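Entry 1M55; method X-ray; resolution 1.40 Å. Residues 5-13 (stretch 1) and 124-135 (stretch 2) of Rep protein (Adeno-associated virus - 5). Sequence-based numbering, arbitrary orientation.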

# COMPACT_ATOMS: atom_id res chain seq x y z
N TYR A 5 11.28 4.54 -0.24
CA TYR A 5 11.00 4.56 1.20
C TYR A 5 9.82 3.60 1.28
O TYR A 5 9.15 3.36 0.27
CB TYR A 5 10.50 5.94 1.66
CG TYR A 5 11.54 7.02 1.75
CD1 TYR A 5 11.39 8.22 1.06
CD2 TYR A 5 12.67 6.86 2.56
CE1 TYR A 5 12.33 9.24 1.18
CE2 TYR A 5 13.61 7.87 2.69
CZ TYR A 5 13.44 9.05 1.99
OH TYR A 5 14.38 10.05 2.11
N GLU A 6 9.60 3.01 2.46
CA GLU A 6 8.46 2.12 2.64
C GLU A 6 7.62 2.59 3.81
O GLU A 6 8.14 2.81 4.90
CB GLU A 6 8.86 0.66 2.89
CG GLU A 6 7.62 -0.24 3.07
CD GLU A 6 7.94 -1.67 3.47
OE1 GLU A 6 8.58 -1.87 4.52
OE2 GLU A 6 7.52 -2.59 2.73
N VAL A 7 6.34 2.77 3.56
CA VAL A 7 5.41 3.16 4.60
C VAL A 7 4.34 2.08 4.61
O VAL A 7 3.77 1.74 3.57
CB VAL A 7 4.76 4.53 4.31
CG1 VAL A 7 3.79 4.89 5.43
CG2 VAL A 7 5.83 5.60 4.16
N ILE A 8 4.13 1.46 5.77
CA ILE A 8 3.11 0.43 5.87
C ILE A 8 1.88 1.06 6.51
O ILE A 8 1.97 1.71 7.56
CB ILE A 8 3.58 -0.79 6.68
CG1 ILE A 8 4.70 -1.51 5.92
CG2 ILE A 8 2.42 -1.76 6.92
CD1 ILE A 8 5.30 -2.70 6.66
N VAL A 9 0.75 0.96 5.81
CA VAL A 9 -0.50 1.50 6.29
C VAL A 9 -1.48 0.38 6.63
O VAL A 9 -1.83 -0.42 5.76
CB VAL A 9 -1.16 2.45 5.25
CG1 VAL A 9 -2.46 3.03 5.82
CG2 VAL A 9 -0.21 3.57 4.88
N ARG A 10 -1.87 0.30 7.89
CA ARG A 10 -2.84 -0.70 8.33
C ARG A 10 -4.20 -0.13 7.95
O ARG A 10 -4.50 1.03 8.26
CB ARG A 10 -2.71 -0.95 9.83
CG ARG A 10 -1.44 -1.72 10.16
CD ARG A 10 -1.20 -1.80 11.65
NE ARG A 10 -0.12 -2.73 11.95
CZ ARG A 10 0.44 -2.86 13.15
NH1 ARG A 10 0.04 -2.11 14.16
NH2 ARG A 10 1.41 -3.75 13.33
N VAL A 11 -4.98 -0.92 7.23
CA VAL A 11 -6.29 -0.49 6.73
C VAL A 11 -7.46 -0.64 7.71
O VAL A 11 -7.86 -1.76 8.04
CB VAL A 11 -6.61 -1.22 5.40
CG1 VAL A 11 -7.97 -0.80 4.86
CG2 VAL A 11 -5.53 -0.92 4.37
N PRO A 12 -8.03 0.49 8.17
CA PRO A 12 -9.16 0.47 9.10
C PRO A 12 -10.46 0.19 8.33
O PRO A 12 -10.65 0.73 7.24
CB PRO A 12 -9.17 1.91 9.66
CG PRO A 12 -7.81 2.49 9.26
CD PRO A 12 -7.59 1.87 7.92
N PHE A 13 -11.35 -0.62 8.90
CA PHE A 13 -12.61 -0.93 8.24
C PHE A 13 -13.74 -1.32 9.21
O PHE A 13 -14.92 -1.25 8.86
CB PHE A 13 -12.41 -2.06 7.22
CG PHE A 13 -12.09 -3.40 7.84
CD1 PHE A 13 -13.10 -4.26 8.25
CD2 PHE A 13 -10.77 -3.78 8.04
CE1 PHE A 13 -12.81 -5.48 8.84
CE2 PHE A 13 -10.47 -5.00 8.63
CZ PHE A 13 -11.49 -5.86 9.04
N GLU A 124 -10.42 9.35 13.85
CA GLU A 124 -9.08 8.78 14.01
C GLU A 124 -9.16 7.26 14.13
O GLU A 124 -9.86 6.75 15.00
CB GLU A 124 -8.41 9.34 15.28
CG GLU A 124 -8.12 10.83 15.26
CD GLU A 124 -6.89 11.19 14.43
OE1 GLU A 124 -6.14 10.28 14.01
OE2 GLU A 124 -6.68 12.40 14.20
N PRO A 125 -8.45 6.53 13.26
CA PRO A 125 -8.49 5.06 13.35
C PRO A 125 -7.87 4.57 14.67
O PRO A 125 -6.81 5.04 15.08
CB PRO A 125 -7.64 4.62 12.15
CG PRO A 125 -7.87 5.73 11.16
CD PRO A 125 -7.76 6.96 12.03
N GLN A 126 -8.56 3.64 15.32
CA GLN A 126 -8.10 3.07 16.59
C GLN A 126 -7.22 1.84 16.35
O GLN A 126 -7.52 0.73 16.80
CB GLN A 126 -9.30 2.72 17.48
CG GLN A 126 -10.16 3.91 17.86
CD GLN A 126 -9.36 5.03 18.50
OE1 GLN A 126 -8.80 4.87 19.59
NE2 GLN A 126 -9.27 6.16 17.82
N ILE A 127 -6.15 2.04 15.59
CA ILE A 127 -5.19 0.99 15.27
C ILE A 127 -3.83 1.56 15.63
O ILE A 127 -3.49 2.68 15.22
CB ILE A 127 -5.21 0.63 13.76
CG1 ILE A 127 -6.56 0.03 13.37
CG2 ILE A 127 -4.09 -0.34 13.43
CD1 ILE A 127 -6.64 -0.39 11.92
N ASN A 128 -3.05 0.81 16.40
CA ASN A 128 -1.73 1.27 16.80
C ASN A 128 -0.81 1.39 15.59
O ASN A 128 -0.79 0.51 14.74
CB ASN A 128 -1.11 0.31 17.82
CG ASN A 128 0.23 0.80 18.35
OD1 ASN A 128 0.35 1.95 18.78
ND2 ASN A 128 1.24 -0.05 18.30
N ASP A 129 -0.07 2.50 15.52
CA ASP A 129 0.89 2.76 14.45
C ASP A 129 0.33 2.38 13.09
O ASP A 129 0.98 1.68 12.32
CB ASP A 129 2.19 1.99 14.70
CG ASP A 129 2.83 2.32 16.04
OD1 ASP A 129 2.88 3.51 16.42
OD2 ASP A 129 3.30 1.38 16.72
N TRP A 130 -0.87 2.87 12.78
CA TRP A 130 -1.49 2.51 11.51
C TRP A 130 -0.82 3.09 10.26
O TRP A 130 -1.08 2.63 9.16
CB TRP A 130 -3.01 2.75 11.54
CG TRP A 130 -3.44 4.17 11.48
CD1 TRP A 130 -3.45 5.08 12.50
CD2 TRP A 130 -3.97 4.84 10.34
NE1 TRP A 130 -3.94 6.28 12.06
CE2 TRP A 130 -4.27 6.16 10.73
CE3 TRP A 130 -4.22 4.46 9.01
CZ2 TRP A 130 -4.81 7.10 9.85
CZ3 TRP A 130 -4.76 5.39 8.13
CH2 TRP A 130 -5.05 6.70 8.56
N VAL A 131 0.01 4.12 10.43
CA VAL A 131 0.77 4.68 9.31
C VAL A 131 2.20 4.70 9.85
O VAL A 131 2.55 5.54 10.68
CB VAL A 131 0.34 6.11 8.93
CG1 VAL A 131 1.23 6.65 7.81
CG2 VAL A 131 -1.10 6.12 8.47
N ALA A 132 3.01 3.73 9.41
CA ALA A 132 4.37 3.61 9.91
C ALA A 132 5.46 3.57 8.85
O ALA A 132 5.40 2.78 7.90
CB ALA A 132 4.47 2.36 10.79
N ILE A 133 6.48 4.41 9.02
CA ILE A 133 7.62 4.44 8.10
C ILE A 133 8.56 3.31 8.53
O ILE A 133 8.89 3.19 9.72
CB ILE A 133 8.40 5.77 8.21
CG1 ILE A 133 7.49 6.96 7.90
CG2 ILE A 133 9.60 5.75 7.27
CD1 ILE A 133 8.12 8.29 8.25
N THR A 134 8.97 2.48 7.59
CA THR A 134 9.89 1.39 7.92
C THR A 134 11.26 1.98 8.24
O THR A 134 11.78 2.82 7.49
CB THR A 134 9.98 0.37 6.78
OG1 THR A 134 8.67 -0.15 6.51
CG2 THR A 134 10.90 -0.79 7.16
N LYS A 135 11.82 1.57 9.37
CA LYS A 135 13.12 2.02 9.84
C LYS A 135 14.16 0.91 9.68
O LYS A 135 13.81 -0.27 9.53
CB LYS A 135 13.06 2.40 11.33
CG LYS A 135 11.89 3.27 11.73
CD LYS A 135 12.04 4.68 11.24
CE LYS A 135 10.90 5.54 11.75
NZ LYS A 135 11.16 6.98 11.53
O HOH W 1 11.22 3.71 4.74
O HOH W 2 1.43 0.23 9.96
O HOH W 3 1.61 -2.46 16.63

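The strand through Val7, Ile8 and Val9 pairs antiparallel with the strand through Val131, Ala132 and Ile133, and the two stretches bury 681 Å² between them. Ile8 and Ala132 form the hydrogen-bonded pair, with Ile8 N to Ala132 O at 2.8 Å and Ala132 N to Ile8 O at 2.9 Å. The ladder continues beyond it through Thr134 N to Glu6 O (2.8 Å, nearly linear) and Arg10 N to Trp130 O (2.8 Å).

Glu6 is extended, with chi1 and chi2 both t, which carries its carboxylate alongside Thr134. With chi1 m, Thr134 donates from OG1 to Glu6 OE1 at 2.6 Å; OE2 is satisfied elsewhere in the structure, so this buried acid is well provided for.

Val7, Val9, Val131 and Ile133 share one face of the sheet. The three valines are all t; Val131 meets Val7 through CG1 to CG1 (3.9 Å) and Val9 through Val131 CG2 to Val9 CG1 (4.3 Å).

Trp130, at chi1 p, lays its indole beside Val9 and Pro12: CE3 lies 3.9 Å from Val9 CG1 and 4.1 Å from Pro12 CG. The compact ring of Pro12 also packs through its CG against Pro125 CB (3.6 Å).

Arg10 leaves its backbone at chi1 m, then runs extended, so its aliphatic CD packs on Ile127 CG2 (3.7 Å) while NH1 reaches Asn128 O in a weak 2.8 Å hydrogen bond. Water 3 accepts from both Arg10 NH1 (2.9 Å) and Asn128 ND2 (3.0 Å).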